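Local coordinates for protein-glutamine gamma-glutamyltransferase (Pseudomonas aeruginosa PAO1, PDB 6G49), which displays protein-glutamine gamma-glutamyltransferase activity in vitro through its periplasmic domain, most of which makes up this chain, and plays a critical role in bacterial viability, at residues A53-R58 against I112-S117; V59-A64 against N277-H282; R74-E79 against Q118-A123. All blocks are in the same frame, centred on the assembly; numbering follows the deposited sequence.

Interaction 1 of 3, residues A53-R58 against I112-S117; sequences AELAFR and IMQPSS
R58 and I112 face each other as an antiparallel hydrogen-bonded pair, and with Q114 they bury most of the surface here. Their backbones exchange two bonds, R58 N to I112 O (2.9 Å) and I112 N to R58 O (3.1 Å). The side chains run alongside each other in the same direction: I112 CG2 lies 3.7 Å from R58 CB and equally near NE, while CD1 reaches on to NH2. A branched aliphatic residue suits this place, since its two arms touch the arginine at CB and again from NE to NH2 and leave the guanidinium edge to a water. That water accepts from R58 NE and Q114 NE2 and donates to I112 O, joining three polar groups. Q114, just past the strand end, keeps the pairing going with its N bonded to A56 O (3.0 Å). Its CG, anti to the carbonyl carbon (chi1 -60°), sits 3.3 Å from L55 O; the chain then bends at chi2, and the Q114 and L55 side chains cross at about a right angle. On the buried face, F57 CB meets M113 CG. A classic beta bulge at A56 and F57 faces V281 of strand 278-282; here the motif is antiparallel pairing of neighbouring sheet strands.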
# COMPACT_ATOMS: atom_id res chain seq x y z
N ALA A 53 -17.78 -3.68 -8.32
CA ALA A 53 -17.24 -3.94 -9.65
C ALA A 53 -17.20 -2.68 -10.50
O ALA A 53 -17.09 -2.77 -11.76
CB ALA A 53 -18.01 -5.06 -10.33
N GLU A 54 -17.27 -1.49 -9.92
CA GLU A 54 -17.13 -0.33 -10.68
C GLU A 54 -15.70 -0.23 -11.21
O GLU A 54 -14.74 -0.63 -10.56
CB GLU A 54 -17.52 0.91 -9.88
CG GLU A 54 -19.02 0.86 -9.60
CD GLU A 54 -19.60 2.14 -9.09
OE1 GLU A 54 -20.58 2.60 -9.69
OE2 GLU A 54 -19.04 2.66 -8.15
N LEU A 55 -15.59 0.39 -12.37
CA LEU A 55 -14.25 0.58 -12.96
C LEU A 55 -13.50 1.73 -12.29
O LEU A 55 -14.03 2.83 -12.14
CB LEU A 55 -14.41 0.93 -14.43
CG LEU A 55 -13.13 0.98 -15.27
CD1 LEU A 55 -12.44 -0.36 -15.28
CD2 LEU A 55 -13.53 1.38 -16.68
N ALA A 56 -12.20 1.50 -11.98
CA ALA A 56 -11.38 2.54 -11.47
C ALA A 56 -10.51 3.21 -12.55
O ALA A 56 -10.48 4.44 -12.63
CB ALA A 56 -10.53 1.97 -10.34
N PHE A 57 -9.83 2.41 -13.36
CA PHE A 57 -8.94 2.95 -14.43
C PHE A 57 -8.64 1.82 -15.41
O PHE A 57 -8.92 0.66 -15.12
CB PHE A 57 -7.70 3.67 -13.90
CG PHE A 57 -6.74 2.83 -13.10
CD1 PHE A 57 -6.99 2.55 -11.77
CD2 PHE A 57 -5.60 2.31 -13.70
CE1 PHE A 57 -6.06 1.81 -11.02
CE2 PHE A 57 -4.69 1.56 -12.96
CZ PHE A 57 -4.93 1.34 -11.63
N ARG A 58 -8.05 2.22 -16.53
CA ARG A 58 -7.61 1.32 -17.57
C ARG A 58 -6.17 1.71 -17.89
O ARG A 58 -5.80 2.85 -17.72
CB ARG A 58 -8.52 1.38 -18.79
CG ARG A 58 -9.86 0.76 -18.51
CD ARG A 58 -10.83 0.93 -19.66
NE ARG A 58 -11.32 2.28 -19.73
CZ ARG A 58 -11.92 2.79 -20.78
NH1 ARG A 58 -12.10 2.05 -21.86
NH2 ARG A 58 -12.35 4.04 -20.76
N ILE A 112 -6.12 5.80 -18.44
CA ILE A 112 -7.39 6.58 -18.41
C ILE A 112 -8.10 6.22 -17.09
O ILE A 112 -8.46 5.08 -16.89
CB ILE A 112 -8.28 6.38 -19.65
CG1 ILE A 112 -9.50 7.31 -19.57
CG2 ILE A 112 -8.71 4.93 -19.89
CD1 ILE A 112 -10.34 7.33 -20.84
N MET A 113 -8.24 7.24 -16.24
CA MET A 113 -8.82 7.12 -14.92
C MET A 113 -10.28 7.56 -15.00
O MET A 113 -10.59 8.56 -15.57
CB MET A 113 -8.08 8.09 -13.99
CG MET A 113 -7.86 7.63 -12.66
SD MET A 113 -6.87 8.94 -11.82
CE MET A 113 -8.06 9.15 -10.49
N GLN A 114 -11.13 6.83 -14.32
CA GLN A 114 -12.50 7.26 -14.08
C GLN A 114 -12.48 8.30 -12.97
O GLN A 114 -11.54 8.38 -12.16
CB GLN A 114 -13.35 6.08 -13.63
CG GLN A 114 -13.44 4.94 -14.64
CD GLN A 114 -14.13 5.42 -15.89
OE1 GLN A 114 -15.32 5.80 -15.89
NE2 GLN A 114 -13.33 5.54 -16.92
N PRO A 115 -13.51 9.15 -12.88
CA PRO A 115 -13.58 10.10 -11.76
C PRO A 115 -13.50 9.38 -10.41
O PRO A 115 -14.13 8.35 -10.22
CB PRO A 115 -14.98 10.72 -11.93
CG PRO A 115 -15.26 10.57 -13.39
CD PRO A 115 -14.66 9.24 -13.78
N SER A 116 -12.61 9.92 -9.55
CA SER A 116 -12.39 9.40 -8.18
C SER A 116 -12.93 10.37 -7.09
O SER A 116 -13.05 9.96 -5.94
CB SER A 116 -10.94 9.16 -7.95
OG SER A 116 -10.25 10.37 -8.01
N SER A 117 -13.15 11.62 -7.46
CA SER A 117 -13.38 12.71 -6.53
C SER A 117 -12.26 12.83 -5.50
O SER A 117 -12.49 13.32 -4.39
CB SER A 117 -14.75 12.57 -5.88
OG SER A 117 -15.77 12.69 -6.84
O HOH W 1 -16.52 4.19 -13.17
O HOH W 2 -10.84 6.27 -10.48
O HOH W 3 -11.10 4.03 -17.34

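Interaction 2 of 3, residues V59-A64 against N277-H282; sequences VRFEGA and NYLLVH. With PO4 (phosphate ion), chain H.
V59 and L279 form an antiparallel hydrogen-bonded pair that joins strand 55-61 to strand 278-282 within a six-stranded sheet. V59 N donates to L279 O and L279 N to V59 O, both at 2.8 Å. The second bond is nearly straight, 171° at the hydrogen. Beta-branched V59 and the leucine L279 suit the buried face, where their CB atoms meet and W73 also packs on the valine. F61 extends this apolar face, its ring edge turned to L279 CD1 at 4.4 Å.

The R60 side chain leaves on the other face from V59 and F61, and its outer part comes close to N277 and Y278. From CB the chain leaves with CG anti to the backbone N (chi1 -155°), which sets CG 3.2 Å from N277 O. CD follows past the same oxygen, and NE donates to it, also at 3.2 Å, from well above the carbonyl plane. The chain bends at chi3, and beyond it the guanidinium has Y278 CB over one face, its plane standing almost perpendicular to the tyrosine ring (88°). NH2 passes close to Y278 CD2, oblique to the ring, and also bonds G276 O. A long, flexible arginine suits this exposed surface position because it can serve two successive backbone carbonyls and still reach an anion. N277 and Y278 both face N273, a G1 beta bulge, and N277 adopts the left-handed backbone conformation that asparagine tolerates well.

A phosphate, probably from the crystallisation liquor, lies beyond the arginine. Its O1 accepts from R60 NH2 in a modelled bond whose length is too short to be trusted, and its O2 lies near the plane of the Y278 ring at the edge, 3.1 Å from CE2.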
# COMPACT_ATOMS: atom_id res chain seq x y z
N VAL A 59 -5.37 0.74 -18.32
CA VAL A 59 -3.95 0.96 -18.54
C VAL A 59 -3.53 0.24 -19.82
O VAL A 59 -3.82 -0.93 -20.00
CB VAL A 59 -3.07 0.45 -17.37
CG1 VAL A 59 -1.60 0.78 -17.60
CG2 VAL A 59 -3.49 1.02 -16.07
N ARG A 60 -2.69 0.91 -20.60
CA ARG A 60 -2.09 0.34 -21.80
C ARG A 60 -0.56 0.53 -21.69
O ARG A 60 -0.10 1.65 -21.58
CB ARG A 60 -2.64 1.02 -23.05
CG ARG A 60 -2.58 0.18 -24.31
CD ARG A 60 -3.42 0.79 -25.42
NE ARG A 60 -4.71 0.14 -25.64
CZ ARG A 60 -5.85 0.79 -25.81
NH1 ARG A 60 -5.89 2.10 -25.75
NH2 ARG A 60 -6.97 0.13 -26.03
N PHE A 61 0.20 -0.56 -21.74
CA PHE A 61 1.64 -0.49 -21.64
C PHE A 61 2.26 -0.31 -23.04
O PHE A 61 1.69 -0.85 -24.02
CB PHE A 61 2.16 -1.78 -21.00
CG PHE A 61 2.04 -1.77 -19.49
CD1 PHE A 61 0.91 -2.22 -18.85
CD2 PHE A 61 3.09 -1.26 -18.75
CE1 PHE A 61 0.84 -2.18 -17.45
CE2 PHE A 61 3.04 -1.24 -17.36
CZ PHE A 61 1.91 -1.71 -16.74
N GLU A 62 3.40 0.40 -23.12
CA GLU A 62 4.14 0.50 -24.41
C GLU A 62 4.63 -0.89 -24.85
O GLU A 62 4.52 -1.23 -26.04
CB GLU A 62 5.25 1.51 -24.27
CG GLU A 62 4.74 2.93 -24.26
CD GLU A 62 5.78 4.00 -24.58
OE1 GLU A 62 6.92 3.62 -24.88
OE2 GLU A 62 5.43 5.21 -24.48
N GLY A 63 5.19 -1.66 -23.93
CA GLY A 63 5.67 -3.03 -24.23
C GLY A 63 4.78 -4.11 -23.65
O GLY A 63 3.56 -3.94 -23.58
N ALA A 64 5.42 -5.20 -23.18
CA ALA A 64 4.73 -6.36 -22.65
C ALA A 64 4.15 -5.98 -21.28
O ALA A 64 4.69 -5.10 -20.58
CB ALA A 64 5.68 -7.53 -22.54
N ASN A 277 -6.31 -4.68 -25.95
CA ASN A 277 -4.97 -4.62 -25.54
C ASN A 277 -4.76 -3.63 -24.38
O ASN A 277 -3.87 -2.75 -24.42
CB ASN A 277 -4.02 -4.27 -26.68
CG ASN A 277 -2.60 -4.58 -26.31
OD1 ASN A 277 -2.31 -5.54 -25.61
ND2 ASN A 277 -1.69 -3.71 -26.71
N TYR A 278 -5.61 -3.78 -23.36
CA TYR A 278 -5.45 -2.95 -22.15
C TYR A 278 -5.86 -3.76 -20.94
O TYR A 278 -6.56 -4.78 -21.01
CB TYR A 278 -6.24 -1.65 -22.28
CG TYR A 278 -7.73 -1.75 -22.41
CD1 TYR A 278 -8.59 -1.80 -21.31
CD2 TYR A 278 -8.33 -1.62 -23.66
CE1 TYR A 278 -9.96 -1.84 -21.46
CE2 TYR A 278 -9.70 -1.64 -23.82
CZ TYR A 278 -10.53 -1.71 -22.71
OH TYR A 278 -11.88 -1.76 -22.84
N LEU A 279 -5.42 -3.25 -19.77
CA LEU A 279 -5.82 -3.77 -18.48
C LEU A 279 -6.92 -2.88 -17.89
O LEU A 279 -6.83 -1.65 -17.92
CB LEU A 279 -4.64 -3.74 -17.50
CG LEU A 279 -3.58 -4.84 -17.59
CD1 LEU A 279 -2.65 -4.70 -16.38
CD2 LEU A 279 -4.15 -6.24 -17.61
N LEU A 280 -7.97 -3.52 -17.38
CA LEU A 280 -8.96 -2.87 -16.54
C LEU A 280 -8.55 -3.10 -15.07
O LEU A 280 -8.18 -4.21 -14.69
CB LEU A 280 -10.34 -3.45 -16.78
CG LEU A 280 -10.84 -3.23 -18.21
CD1 LEU A 280 -10.61 -4.49 -19.00
CD2 LEU A 280 -12.28 -2.81 -18.24
N VAL A 281 -8.80 -2.08 -14.28
CA VAL A 281 -8.63 -2.18 -12.82
C VAL A 281 -9.95 -1.72 -12.22
O VAL A 281 -10.32 -0.53 -12.37
CB VAL A 281 -7.41 -1.38 -12.35
CG1 VAL A 281 -7.27 -1.56 -10.84
CG2 VAL A 281 -6.15 -1.83 -13.04
N HIS A 282 -10.64 -2.65 -11.58
CA HIS A 282 -11.94 -2.32 -10.93
C HIS A 282 -11.73 -2.04 -9.45
O HIS A 282 -10.69 -2.36 -8.88
CB HIS A 282 -12.90 -3.48 -11.15
CG HIS A 282 -13.26 -3.71 -12.58
ND1 HIS A 282 -12.50 -4.56 -13.39
CD2 HIS A 282 -14.30 -3.25 -13.32
CE1 HIS A 282 -13.10 -4.62 -14.58
NE2 HIS A 282 -14.19 -3.83 -14.59
P PO4 H . -10.73 0.73 -26.58
O1 PO4 H . -9.19 1.01 -26.52
O2 PO4 H . -11.13 -0.72 -26.41
O3 PO4 H . -11.56 1.59 -25.63
O4 PO4 H . -11.38 1.04 -27.93
O HOH W 4 -1.10 -3.08 -22.57

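Interaction 3 of 3, residues R74-E79 against Q118-A123; sequences RALTME and QPWLFA
L76 and W120 supply the main apolar contact, a CH-pi interaction in which L76 CD1 stands 4.1 Å from the centroid of the indole six-membered ring, 15° off its normal. Torsion chi1 of L76 (71°) places CG between backbone N and carbonyl carbon; CD1 lies over one face, toward the rim of the indole, with CD2 near CE3, and Q118 CB and P119 CD over the opposite face, also toward the rim. A broad tryptophan suits this place, offering both faces to aliphatic groups. Nearby, A75 CB meets the edge of the F122 ring, 3.6 Å from CD1; a methyl group is small enough to let the ring come this close.

Backbone bonds pair R74 with A123: A123 N donates to R74 O at 3.1 Å, while the return bond from R74 N to A123 O is weak. F122 CA adds a CA-H...O contact to R74 O. Beyond this pair the strands diverge, and a water lies between A75 O and L121 O.

R74 turns its charged end away, salt-bridged to E291. Strand 72-81 carries a classic beta bulge at A75 and L76, both facing A265 of strand 261-265, while strand 142-144 flanks strand 120-124 on its other side.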
# COMPACT_ATOMS: atom_id res chain seq x y z
N ARG A 74 0.14 2.25 -6.78
CA ARG A 74 0.11 3.16 -5.61
C ARG A 74 -0.86 4.29 -5.89
O ARG A 74 -0.85 4.91 -6.97
CB ARG A 74 1.45 3.77 -5.22
CG ARG A 74 1.41 4.69 -3.99
CD ARG A 74 2.77 5.28 -3.59
NE ARG A 74 3.80 4.28 -3.40
CZ ARG A 74 4.59 4.21 -2.33
NH1 ARG A 74 4.58 5.21 -1.45
NH2 ARG A 74 5.35 3.14 -2.14
N ALA A 75 -1.72 4.59 -4.89
CA ALA A 75 -2.54 5.79 -4.86
C ALA A 75 -2.04 6.78 -3.83
O ALA A 75 -1.80 7.96 -4.15
CB ALA A 75 -3.98 5.46 -4.61
N LEU A 76 -1.92 6.32 -2.57
CA LEU A 76 -1.50 7.24 -1.50
C LEU A 76 -0.86 6.40 -0.40
O LEU A 76 -0.95 5.19 -0.40
CB LEU A 76 -2.66 8.06 -0.96
CG LEU A 76 -3.69 7.32 -0.11
CD1 LEU A 76 -4.39 8.34 0.81
CD2 LEU A 76 -4.72 6.59 -0.98
N THR A 77 -0.24 7.08 0.57
CA THR A 77 0.19 6.45 1.82
C THR A 77 -0.61 7.03 2.96
O THR A 77 -1.09 8.17 2.91
CB THR A 77 1.69 6.56 2.17
OG1 THR A 77 1.97 7.85 2.75
CG2 THR A 77 2.59 6.27 0.99
N MET A 78 -0.75 6.19 3.99
CA MET A 78 -1.42 6.56 5.23
C MET A 78 -0.40 6.37 6.37
O MET A 78 0.00 5.26 6.66
CB MET A 78 -2.65 5.68 5.40
CG MET A 78 -3.67 5.93 4.28
SD MET A 78 -5.17 4.95 4.54
CE MET A 78 -5.96 5.27 2.97
N GLU A 79 -0.01 7.51 6.96
CA GLU A 79 1.05 7.56 7.94
C GLU A 79 0.55 7.78 9.36
O GLU A 79 1.40 7.76 10.28
CB GLU A 79 2.04 8.66 7.55
CG GLU A 79 2.87 8.31 6.33
CD GLU A 79 3.62 9.48 5.72
OE1 GLU A 79 2.95 10.44 5.38
OE2 GLU A 79 4.86 9.37 5.60
N GLN A 118 -11.05 12.40 -5.84
CA GLN A 118 -9.88 12.51 -5.02
C GLN A 118 -8.71 13.00 -5.85
O GLN A 118 -8.66 12.81 -7.08
CB GLN A 118 -9.54 11.19 -4.30
CG GLN A 118 -10.62 10.65 -3.39
CD GLN A 118 -10.79 11.47 -2.13
OE1 GLN A 118 -10.10 12.46 -1.90
NE2 GLN A 118 -11.66 10.98 -1.26
N PRO A 119 -7.71 13.65 -5.26
CA PRO A 119 -6.59 14.21 -6.02
C PRO A 119 -5.34 13.35 -6.20
O PRO A 119 -4.26 13.85 -6.05
CB PRO A 119 -6.25 15.43 -5.16
CG PRO A 119 -6.44 14.99 -3.74
CD PRO A 119 -7.62 14.05 -3.82
N TRP A 120 -5.49 12.02 -6.36
CA TRP A 120 -4.41 11.06 -6.45
C TRP A 120 -4.45 10.42 -7.84
O TRP A 120 -5.55 10.00 -8.25
CB TRP A 120 -4.53 9.97 -5.37
CG TRP A 120 -4.79 10.62 -4.03
CD1 TRP A 120 -4.11 11.68 -3.50
CD2 TRP A 120 -5.81 10.26 -3.08
NE1 TRP A 120 -4.65 12.01 -2.29
CE2 TRP A 120 -5.70 11.18 -2.00
CE3 TRP A 120 -6.80 9.28 -3.00
CZ2 TRP A 120 -6.55 11.14 -0.89
CZ3 TRP A 120 -7.67 9.27 -1.93
CH2 TRP A 120 -7.55 10.19 -0.88
N LEU A 121 -3.31 10.37 -8.52
CA LEU A 121 -3.22 9.58 -9.75
C LEU A 121 -2.60 8.23 -9.38
O LEU A 121 -1.66 8.13 -8.57
CB LEU A 121 -2.37 10.31 -10.78
CG LEU A 121 -2.87 11.68 -11.25
CD1 LEU A 121 -2.15 12.08 -12.53
CD2 LEU A 121 -4.35 11.76 -11.39
N PHE A 122 -3.12 7.19 -10.00
CA PHE A 122 -2.65 5.85 -9.73
C PHE A 122 -1.44 5.53 -10.62
O PHE A 122 -1.46 5.82 -11.83
CB PHE A 122 -3.77 4.85 -10.00
CG PHE A 122 -5.09 5.22 -9.40
CD1 PHE A 122 -5.19 5.48 -8.05
CD2 PHE A 122 -6.21 5.41 -10.20
CE1 PHE A 122 -6.37 5.92 -7.51
CE2 PHE A 122 -7.42 5.72 -9.61
CZ PHE A 122 -7.50 5.97 -8.26
N ALA A 123 -0.41 4.91 -10.07
CA ALA A 123 0.76 4.57 -10.86
C ALA A 123 1.64 3.60 -10.10
O ALA A 123 1.70 3.65 -8.85
CB ALA A 123 1.57 5.82 -11.17
O HOH W 5 0.13 7.93 -6.52

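Overall arrangement
Interactions 1 and 2 have centres about 14 Å apart along strand 55-61, which pairs with strand 107-113 on one side and strand 278-282 on the other. Interaction 3 belongs to the ten-stranded sheet, its centre about 13 Å and 19 Å from theirs. The two sheets pack together where F57 and M113 meet F122. Along the chain the order is 53-58, 59-64, 74-79, 112-117, 118-123 and 277-282, so strands 55-61 and 107-113 each lead on to a strand of the other sheet. Because 59-64 and 277-282 fall in different family regions, interaction 2 joins the TgpA N-terminal part to the transglutaminase-like one. The side chain of H287, probably catalytic, lies about 10 Å from those of F57 and A75.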